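Local coordinates for protein MHC class I antigen (Anolis carolinensis, PDB 7CPO) that probably presents peptides at the cell surface to T cells, as a class I MHC heavy chain paired with beta2-microglobulin, at residues A[5-11]-A[26-32]; A[51-55]-A[176-181]; A[189-193]-A[272-276]. All blocks are in the same frame, centred on the assembly; numbering follows the deposited sequence. Where two conformers were deposited one is given.

Contact 1: A[5-11]-A[26-32]; sequences HSMRYFV and YVGYVDD
V11 meets the ring of Y26 as the CH-pi contact of an antiparallel hairpin: its CG2 sits over the face, 3.4 Å from the Y26 ring centroid. Followed outward from CB, Y26 CG lies anti to the backbone N (chi1 -154°), which brings the ring face under the V11 CG2 methyl. CG and CD1 pass both V11 methyls, CD2, CE1 and CZ lie beneath CG2, and CE2, nearest to it at 3.4 Å, comes 3.8 Å from CD1 of Y9. At the tip, OH is hydrogen-bonded to Y101 and H73. The Y9 ring lies against G28, CD1 3.6 Å from the CA of G28, and its OH bonds the backbone of the bound peptide and Y45. On the other face the rings of F10 and Y29 pack near a right angle, and F10 also meets F56 of beta2-microglobulin edge to face. Paired backbone hydrogen bonds join R8 to Y29 and F10 to V27. Where the strand ends, D31 OD1 takes S6 N at 2.9 Å; the H5 ND1 contact with D31 OD2, modelled at 2.4 Å, is too short to trust. The chemistry is two-sided: M7, Y9 and Y26 turn to the peptide groove, F10, V27 and Y29 to beta2-microglobulin.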
loop_
_atom_site.group_PDB
_atom_site.type_symbol
_atom_site.label_atom_id
_atom_site.label_comp_id
_atom_site.label_asym_id
_atom_site.label_seq_id
_atom_site.Cartn_x
_atom_site.Cartn_y
_atom_site.Cartn_z
ATOM N N HIS A 5 -8.229 -13.519 -5.165
ATOM C CA HIS A 5 -8.639 -12.122 -5.099
ATOM C C HIS A 5 -9.109 -11.778 -3.693
ATOM O O HIS A 5 -9.566 -12.639 -2.932
ATOM C CB HIS A 5 -9.766 -11.806 -6.088
ATOM C CG HIS A 5 -9.389 -12.044 -7.508
ATOM N ND1 HIS A 5 -8.600 -11.169 -8.224
ATOM C CD2 HIS A 5 -9.658 -13.077 -8.339
ATOM C CE1 HIS A 5 -8.414 -11.644 -9.440
ATOM N NE2 HIS A 5 -9.036 -12.807 -9.531
ATOM N N SER A 6 -9.037 -10.496 -3.365
ATOM C CA SER A 6 -9.331 -10.070 -2.013
ATOM C C SER A 6 -10.010 -8.709 -2.023
ATOM O O SER A 6 -9.806 -7.890 -2.925
ATOM C CB SER A 6 -8.052 -10.016 -1.186
ATOM O OG SER A 6 -7.181 -9.053 -1.757
ATOM N N MET A 7 -10.825 -8.485 -1.004
ATOM C CA MET A 7 -11.328 -7.163 -0.652
ATOM C C MET A 7 -10.801 -6.813 0.733
ATOM O O MET A 7 -10.909 -7.620 1.662
ATOM C CB MET A 7 -12.853 -7.120 -0.656
ATOM C CG MET A 7 -13.376 -5.736 -0.327
ATOM S SD MET A 7 -15.147 -5.697 -0.136
ATOM C CE MET A 7 -15.364 -6.315 1.523
ATOM N N ARG A 8 -10.246 -5.614 0.872
ATOM C CA ARG A 8 -9.439 -5.271 2.034
ATOM C C ARG A 8 -9.756 -3.839 2.455
ATOM O O ARG A 8 -9.676 -2.930 1.621
ATOM C CB ARG A 8 -7.941 -5.415 1.693
ATOM C CG ARG A 8 -7.366 -6.865 1.744
ATOM C CD ARG A 8 -6.280 -7.204 0.694
ATOM N NE ARG A 8 -5.295 -6.139 0.515
ATOM C CZ ARG A 8 -5.101 -5.490 -0.638
ATOM N NH1 ARG A 8 -5.822 -5.810 -1.710
ATOM N NH2 ARG A 8 -4.201 -4.509 -0.730
ATOM N N TYR A 9 -10.098 -3.633 3.736
ATOM C CA TYR A 9 -10.271 -2.299 4.313
ATOM C C TYR A 9 -9.157 -1.969 5.309
ATOM O O TYR A 9 -8.730 -2.820 6.096
ATOM C CB TYR A 9 -11.629 -2.165 5.011
ATOM C CG TYR A 9 -12.756 -2.056 4.021
ATOM C CD1 TYR A 9 -12.996 -0.861 3.349
ATOM C CD2 TYR A 9 -13.566 -3.146 3.735
ATOM C CE1 TYR A 9 -14.025 -0.753 2.417
ATOM C CE2 TYR A 9 -14.597 -3.058 2.804
ATOM C CZ TYR A 9 -14.816 -1.853 2.147
ATOM O OH TYR A 9 -15.837 -1.736 1.229
ATOM N N PHE A 10 -8.704 -0.717 5.293
ATOM C CA PHE A 10 -7.617 -0.273 6.156
ATOM C C PHE A 10 -8.024 1.033 6.820
ATOM O O PHE A 10 -8.209 2.051 6.140
ATOM C CB PHE A 10 -6.320 -0.067 5.366
ATOM C CG PHE A 10 -5.836 -1.281 4.647
ATOM C CD1 PHE A 10 -4.891 -2.117 5.240
ATOM C CD2 PHE A 10 -6.288 -1.566 3.358
ATOM C CE1 PHE A 10 -4.401 -3.244 4.557
ATOM C CE2 PHE A 10 -5.818 -2.682 2.676
ATOM C CZ PHE A 10 -4.855 -3.528 3.275
ATOM N N VAL A 11 -8.116 1.013 8.145
ATOM C CA VAL A 11 -8.623 2.129 8.920
ATOM C C VAL A 11 -7.554 2.555 9.914
ATOM O O VAL A 11 -6.998 1.710 10.624
ATOM C CB VAL A 11 -9.925 1.740 9.636
ATOM C CG1 VAL A 11 -10.587 2.947 10.190
ATOM C CG2 VAL A 11 -10.842 1.025 8.656
ATOM N N TYR A 26 -9.521 5.769 5.961
ATOM C CA TYR A 26 -10.356 4.578 5.750
ATOM C C TYR A 26 -10.339 4.262 4.262
ATOM O O TYR A 26 -10.999 4.955 3.487
ATOM C CB TYR A 26 -11.789 4.827 6.222
ATOM C CG TYR A 26 -12.626 3.629 6.665
ATOM C CD1 TYR A 26 -13.466 3.730 7.783
ATOM C CD2 TYR A 26 -12.614 2.416 5.970
ATOM C CE1 TYR A 26 -14.257 2.652 8.210
ATOM C CE2 TYR A 26 -13.405 1.334 6.399
ATOM C CZ TYR A 26 -14.216 1.470 7.526
ATOM O OH TYR A 26 -14.983 0.418 7.970
ATOM N N VAL A 27 -9.631 3.217 3.854
ATOM C CA VAL A 27 -9.415 2.934 2.437
ATOM C C VAL A 27 -9.841 1.502 2.113
ATOM O O VAL A 27 -9.559 0.564 2.868
ATOM C CB VAL A 27 -7.936 3.160 2.038
ATOM C CG1 VAL A 27 -7.788 3.067 0.544
ATOM C CG2 VAL A 27 -7.453 4.517 2.496
ATOM N N GLY A 28 -10.484 1.334 0.966
ATOM C CA GLY A 28 -10.947 0.034 0.506
ATOM C C GLY A 28 -10.211 -0.370 -0.760
ATOM O O GLY A 28 -10.010 0.450 -1.660
ATOM N N TYR A 29 -9.809 -1.642 -0.816
ATOM C CA TYR A 29 -9.107 -2.211 -1.960
ATOM C C TYR A 29 -9.789 -3.476 -2.465
ATOM O O TYR A 29 -10.317 -4.288 -1.688
ATOM C CB TYR A 29 -7.650 -2.566 -1.619
ATOM C CG TYR A 29 -6.735 -1.383 -1.414
ATOM C CD1 TYR A 29 -5.859 -0.949 -2.433
ATOM C CD2 TYR A 29 -6.727 -0.697 -0.201
ATOM C CE1 TYR A 29 -5.016 0.141 -2.231
ATOM C CE2 TYR A 29 -5.880 0.389 0.005
ATOM C CZ TYR A 29 -5.033 0.798 -1.008
ATOM O OH TYR A 29 -4.208 1.866 -0.785
ATOM N N VAL A 30 -9.738 -3.653 -3.778
ATOM C CA VAL A 30 -9.877 -4.955 -4.409
ATOM C C VAL A 30 -8.545 -5.208 -5.102
ATOM O O VAL A 30 -8.155 -4.443 -5.994
ATOM C CB VAL A 30 -11.060 -5.002 -5.385
ATOM C CG1 VAL A 30 -11.188 -6.379 -5.993
ATOM C CG2 VAL A 30 -12.344 -4.622 -4.659
ATOM N N ASP A 31 -7.811 -6.226 -4.637
ATOM C CA ASP A 31 -6.532 -6.640 -5.228
ATOM C C ASP A 31 -5.582 -5.458 -5.410
ATOM O O ASP A 31 -5.120 -5.168 -6.519
ATOM C CB ASP A 31 -6.726 -7.304 -6.589
ATOM C CG ASP A 31 -7.467 -8.584 -6.513
ATOM O OD1 ASP A 31 -7.496 -9.188 -5.427
ATOM O OD2 ASP A 31 -8.009 -8.986 -7.560
ATOM N N ASP A 32 -5.322 -4.755 -4.316
ATOM C CA ASP A 32 -4.440 -3.572 -4.320
ATOM C C ASP A 32 -4.824 -2.515 -5.374
ATOM O O ASP A 32 -4.020 -1.629 -5.674
ATOM C CB ASP A 32 -2.942 -3.955 -4.431
ATOM C CG ASP A 32 -2.530 -4.514 -5.806
ATOM O OD1 ASP A 32 -2.882 -3.932 -6.856
ATOM O OD2 ASP A 32 -1.826 -5.555 -5.824
#

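Contact 2: A[51-55]-A[176-181]; sequences WISKV and YGKETL
G177 lays its CA over one face of the W51 indole, 3.5 Å from the centroid of the five-membered ring, in a CH-pi contact. The W51 CG stands between its backbone N and carbonyl carbon (chi1 54°), swinging the indole across the turn between helices 152-176 and 178-181. On that ring CE3 touches CB of Y176, and CZ2 lies 3.8 Å from CD1 of L181. The indole NE1 is hydrogen-bonded to Q33. K54, extended beyond CG, runs antiparallel to the Y176 side chain. Its CB sits over the centre of the Y176 ring, 3.9 Å from the centroid, and its NZ gives a hydrogen bond of 2.8 Å to Y176 O, in the carbonyl plane on a lone pair. The same NZ makes a long salt bridge, 3.7 Å, to OE2 of E179, whose chain bends at chi2 (75°) to bring the carboxylate back. V55 CB packs on CE2 of Y176. Segment 51-55 thus lies against the end of helix 152-176 and the turn into helix 178-181: W51 and I52 also touch Y173, V55 touches W169 of helix 152-176 and Y62 of helix 62-87, and L181 reaches Q33 on strand 33-39.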
loop_
_atom_site.group_PDB
_atom_site.type_symbol
_atom_site.label_atom_id
_atom_site.label_comp_id
_atom_site.label_asym_id
_atom_site.label_seq_id
_atom_site.Cartn_x
_atom_site.Cartn_y
_atom_site.Cartn_z
ATOM N N TRP A 51 -15.842 2.298 -11.885
ATOM C CA TRP A 51 -16.709 1.139 -11.996
ATOM C C TRP A 51 -17.558 0.906 -10.752
ATOM O O TRP A 51 -18.581 0.217 -10.846
ATOM C CB TRP A 51 -15.878 -0.109 -12.331
ATOM C CG TRP A 51 -14.698 -0.442 -11.421
ATOM C CD1 TRP A 51 -13.363 -0.273 -11.708
ATOM C CD2 TRP A 51 -14.745 -1.067 -10.119
ATOM N NE1 TRP A 51 -12.585 -0.744 -10.666
ATOM C CE2 TRP A 51 -13.406 -1.230 -9.680
ATOM C CE3 TRP A 51 -15.787 -1.486 -9.275
ATOM C CZ2 TRP A 51 -13.084 -1.789 -8.430
ATOM C CZ3 TRP A 51 -15.463 -2.055 -8.030
ATOM C CH2 TRP A 51 -14.122 -2.202 -7.629
ATOM N N ILE A 52 -17.192 1.483 -9.602
ATOM C CA ILE A 52 -17.962 1.221 -8.384
ATOM C C ILE A 52 -19.342 1.874 -8.430
ATOM O O ILE A 52 -20.242 1.449 -7.690
ATOM C CB ILE A 52 -17.161 1.636 -7.126
ATOM C CG1 ILE A 52 -17.863 1.205 -5.833
ATOM C CG2 ILE A 52 -16.863 3.143 -7.122
ATOM C CD1 ILE A 52 -18.257 -0.234 -5.783
ATOM N N SER A 53 -19.568 2.853 -9.316
ATOM C CA SER A 53 -20.914 3.418 -9.394
ATOM C C SER A 53 -21.929 2.412 -9.929
ATOM O O SER A 53 -23.136 2.609 -9.758
ATOM C CB SER A 53 -20.942 4.684 -10.249
ATOM O OG SER A 53 -20.620 4.403 -11.598
ATOM N N LYS A 54 -21.476 1.322 -10.541
ATOM C CA LYS A 54 -22.415 0.295 -10.965
ATOM C C LYS A 54 -23.195 -0.300 -9.791
ATOM O O LYS A 54 -24.243 -0.929 -10.003
ATOM C CB LYS A 54 -21.673 -0.809 -11.708
ATOM C CG LYS A 54 -21.017 -0.386 -13.007
ATOM C CD LYS A 54 -20.372 -1.624 -13.642
ATOM C CE LYS A 54 -19.583 -1.262 -14.872
ATOM N NZ LYS A 54 -18.796 -2.406 -15.374
ATOM N N VAL A 55 -22.722 -0.117 -8.556
ATOM C CA VAL A 55 -23.455 -0.609 -7.395
ATOM C C VAL A 55 -24.776 0.121 -7.188
ATOM O O VAL A 55 -25.596 -0.316 -6.384
ATOM C CB VAL A 55 -22.572 -0.499 -6.132
ATOM C CG1 VAL A 55 -22.570 0.921 -5.604
ATOM C CG2 VAL A 55 -23.037 -1.452 -5.082
ATOM N N TYR A 176 -17.939 -5.940 -11.688
ATOM C CA TYR A 176 -18.047 -4.511 -11.957
ATOM C C TYR A 176 -16.776 -3.981 -12.600
ATOM O O TYR A 176 -16.827 -3.293 -13.626
ATOM C CB TYR A 176 -18.313 -3.741 -10.667
ATOM C CG TYR A 176 -19.693 -3.889 -10.121
ATOM C CD1 TYR A 176 -20.710 -4.455 -10.879
ATOM C CD2 TYR A 176 -19.989 -3.465 -8.825
ATOM C CE1 TYR A 176 -21.993 -4.574 -10.365
ATOM C CE2 TYR A 176 -21.256 -3.587 -8.304
ATOM C CZ TYR A 176 -22.251 -4.146 -9.069
ATOM O OH TYR A 176 -23.511 -4.266 -8.528
ATOM N N GLY A 177 -15.622 -4.301 -12.007
ATOM C CA GLY A 177 -14.368 -3.688 -12.419
ATOM C C GLY A 177 -13.403 -4.578 -13.171
ATOM O O GLY A 177 -12.212 -4.283 -13.215
ATOM N N LYS A 178 -13.900 -5.661 -13.771
ATOM C CA LYS A 178 -13.021 -6.651 -14.401
ATOM C C LYS A 178 -12.124 -6.036 -15.479
ATOM O O LYS A 178 -10.969 -6.448 -15.641
ATOM C CB LYS A 178 -13.863 -7.777 -15.005
ATOM C CG LYS A 178 -14.909 -7.311 -16.045
ATOM C CD LYS A 178 -15.864 -8.447 -16.370
ATOM C CE LYS A 178 -17.041 -7.987 -17.216
ATOM N NZ LYS A 178 -16.691 -7.653 -18.621
ATOM N N GLU A 179 -12.642 -5.064 -16.237
ATOM C CA GLU A 179 -11.880 -4.495 -17.347
ATOM C C GLU A 179 -10.581 -3.866 -16.873
ATOM O O GLU A 179 -9.568 -3.930 -17.577
ATOM C CB GLU A 179 -12.718 -3.468 -18.114
ATOM C CG GLU A 179 -14.186 -3.872 -18.330
ATOM C CD GLU A 179 -15.118 -3.767 -17.060
ATOM O OE1 GLU A 179 -14.814 -3.038 -16.063
ATOM O OE2 GLU A 179 -16.178 -4.443 -17.076
ATOM N N THR A 180 -10.572 -3.268 -15.689
ATOM C CA THR A 180 -9.319 -2.737 -15.172
ATOM C C THR A 180 -8.697 -3.609 -14.088
ATOM O O THR A 180 -7.467 -3.655 -13.986
ATOM C CB THR A 180 -9.519 -1.306 -14.656
ATOM O OG1 THR A 180 -10.480 -1.295 -13.598
ATOM C CG2 THR A 180 -10.036 -0.422 -15.768
ATOM N N LEU A 181 -9.507 -4.333 -13.305
ATOM C CA LEU A 181 -8.960 -5.158 -12.229
ATOM C C LEU A 181 -8.185 -6.361 -12.759
ATOM O O LEU A 181 -7.233 -6.821 -12.113
ATOM C CB LEU A 181 -10.083 -5.635 -11.312
ATOM C CG LEU A 181 -10.731 -4.572 -10.432
ATOM C CD1 LEU A 181 -12.066 -5.102 -9.883
ATOM C CD2 LEU A 181 -9.780 -4.186 -9.309
HETATM O O HOH W 1 -26.447 -2.673 -9.026
#

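Contact 3: A[189-193]-A[272-276]; sequences VKVTR and VDVAW
V191 and V274 face each other across the two sheets of the immunoglobulin domain, CG2 of V191 lying 3.6 Å from CG1 of V274. The two side chains lie alongside each other, pointing opposite ways, and the same V191 methyl also rests on the carbonyl O of V274. Two residues earlier, CG1 of V189 meets CG2 of V274 at 3.7 Å, so the two methyls of V274 each meet one valine of strand 188-193. V189 CG2 reaches V272 CG2 more loosely, at 4.2 Å. At the other end the C-terminal W276 reaches across to R193. With CG anti to its backbone N (chi1 177°), the W276 indole is directed toward R193 and receives CB of R193 over one face, 3.7 Å from the centroid of the five-membered ring. The R193 chain then bends at chi3 (74°), and NE comes 3.5 Å from CZ2 of W276. Guanidinium and indole planes stand 80° apart, so the two flat groups do not stack.

A second shell surrounds these groups. The R193 guanidinium forms salt bridges to D196 and E201, which would hold its charged end while the aliphatic part lies on the ring. R256 also touches both R193 and W276. T192 OG1 is hydrogen-bonded to Q97 of beta2-microglobulin. V189 packs on C205 and V207, and V263 touches both V189 and V272, tying the valines to the domain interior; C205 forms the domain disulfide with C261.

No hydrogen bond joins the segments; each is bonded instead within its own sheet. K190 and T192 pair with R206 and I204 of strand 201-210, while V272 and V274 pair with V263 and C261 of strand 259-264. Within this chain, strands 188-193 and 272-274 are outermost strands of the two facing sheets, 21° apart in direction.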
loop_
_atom_site.group_PDB
_atom_site.type_symbol
_atom_site.label_atom_id
_atom_site.label_comp_id
_atom_site.label_asym_id
_atom_site.label_seq_id
_atom_site.Cartn_x
_atom_site.Cartn_y
_atom_site.Cartn_z
ATOM N N VAL A 189 11.335 -2.821 -19.872
ATOM C CA VAL A 189 12.631 -3.189 -19.298
ATOM C C VAL A 189 13.743 -2.423 -20.002
ATOM O O VAL A 189 13.900 -2.523 -21.225
ATOM C CB VAL A 189 12.897 -4.696 -19.420
ATOM C CG1 VAL A 189 14.161 -5.077 -18.635
ATOM C CG2 VAL A 189 11.686 -5.496 -18.975
ATOM N N LYS A 190 14.544 -1.705 -19.229
ATOM C CA LYS A 190 15.637 -0.911 -19.768
ATOM C C LYS A 190 16.882 -1.162 -18.929
ATOM O O LYS A 190 16.837 -1.062 -17.703
ATOM C CB LYS A 190 15.258 0.580 -19.774
ATOM C CG LYS A 190 16.382 1.538 -20.087
ATOM C CD LYS A 190 16.023 2.334 -21.317
ATOM C CE LYS A 190 17.017 3.443 -21.608
ATOM N NZ LYS A 190 16.924 4.504 -20.594
ATOM N N VAL A 191 17.983 -1.507 -19.577
ATOM C CA VAL A 191 19.255 -1.737 -18.894
ATOM C C VAL A 191 20.151 -0.533 -19.124
ATOM O O VAL A 191 20.395 -0.144 -20.271
ATOM C CB VAL A 191 19.955 -3.021 -19.382
ATOM C CG1 VAL A 191 21.213 -3.262 -18.562
ATOM C CG2 VAL A 191 19.033 -4.222 -19.299
ATOM N N THR A 192 20.655 0.046 -18.044
ATOM C CA THR A 192 21.680 1.066 -18.124
ATOM C C THR A 192 22.961 0.589 -17.429
ATOM O O THR A 192 23.004 -0.462 -16.780
ATOM C CB THR A 192 21.178 2.378 -17.516
ATOM O OG1 THR A 192 20.724 2.132 -16.180
ATOM C CG2 THR A 192 20.038 2.963 -18.361
ATOM N N ARG A 193 24.016 1.393 -17.575
ATOM C CA ARG A 193 25.364 1.075 -17.124
ATOM C C ARG A 193 25.943 2.335 -16.506
ATOM O O ARG A 193 25.902 3.389 -17.142
ATOM C CB ARG A 193 26.216 0.603 -18.310
ATOM C CG ARG A 193 27.678 0.388 -18.015
ATOM C CD ARG A 193 28.454 0.311 -19.321
ATOM N NE ARG A 193 28.596 1.629 -19.922
ATOM C CZ ARG A 193 29.528 2.509 -19.573
ATOM N NH1 ARG A 193 30.416 2.203 -18.636
ATOM N NH2 ARG A 193 29.579 3.693 -20.170
ATOM N N VAL A 272 11.661 -12.306 -20.976
ATOM C CA VAL A 272 12.630 -11.493 -21.707
ATOM C C VAL A 272 13.966 -11.518 -20.971
ATOM O O VAL A 272 14.026 -11.659 -19.743
ATOM C CB VAL A 272 12.162 -10.034 -21.912
ATOM C CG1 VAL A 272 10.823 -9.992 -22.626
ATOM C CG2 VAL A 272 12.085 -9.300 -20.587
ATOM N N ASP A 273 15.047 -11.393 -21.745
ATOM C CA ASP A 273 16.410 -11.308 -21.228
ATOM C C ASP A 273 17.068 -10.111 -21.897
ATOM O O ASP A 273 17.331 -10.140 -23.105
ATOM C CB ASP A 273 17.204 -12.582 -21.515
ATOM C CG ASP A 273 16.597 -13.806 -20.892
ATOM O OD1 ASP A 273 17.061 -14.209 -19.805
ATOM O OD2 ASP A 273 15.648 -14.358 -21.490
ATOM N N VAL A 274 17.352 -9.071 -21.118
ATOM C CA VAL A 274 17.837 -7.801 -21.644
ATOM C C VAL A 274 19.261 -7.564 -21.151
ATOM O O VAL A 274 19.534 -7.638 -19.947
ATOM C CB VAL A 274 16.894 -6.649 -21.250
ATOM C CG1 VAL A 274 17.144 -5.430 -22.107
ATOM C CG2 VAL A 274 15.457 -7.095 -21.415
ATOM N N ALA A 275 20.165 -7.286 -22.089
ATOM C CA ALA A 275 21.555 -6.931 -21.819
ATOM C C ALA A 275 21.772 -5.445 -22.062
ATOM O O ALA A 275 20.917 -4.744 -22.608
ATOM C CB ALA A 275 22.511 -7.742 -22.697
ATOM N N TRP A 276 22.937 -4.961 -21.660
ATOM C CA TRP A 276 23.261 -3.557 -21.905
ATOM C C TRP A 276 23.398 -3.261 -23.408
ATOM O O TRP A 276 23.838 -4.094 -24.213
ATOM C CB TRP A 276 24.536 -3.154 -21.174
ATOM C CG TRP A 276 24.932 -1.750 -21.447
ATOM C CD1 TRP A 276 24.333 -0.617 -20.970
ATOM C CD2 TRP A 276 26.010 -1.313 -22.278
ATOM N NE1 TRP A 276 24.979 0.499 -21.445
ATOM C CE2 TRP A 276 26.012 0.100 -22.253
ATOM C CE3 TRP A 276 26.974 -1.979 -23.047
ATOM C CZ2 TRP A 276 26.945 0.858 -22.962
ATOM C CZ3 TRP A 276 27.896 -1.225 -23.753
ATOM C CH2 TRP A 276 27.876 0.178 -23.701
ATOM O OXT TRP A 276 23.040 -2.165 -23.861
#

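The three contacts follow one another along the chain, contact 1 closing before contact 2 opens and contact 2 before contact 3. Contacts 1 and 2 share the peptide-binding domain, their centres 14 Å apart, and touch where V30 packs on W51 and L181. Contact 1 joins central strands of the eight-stranded groove floor, whereas contact 2 fastens the loop before helix 62-87 to the end of helix 152-176. Contact 3 lies in the immunoglobulin domain, its centre 34 Å from that of contact 1 and 36 Å from that of contact 2. Helix 178-181 leads on to strand 188-193, so contact 2 stands at the passage between domains. Contacts 1 and 3 both adjoin beta2-microglobulin.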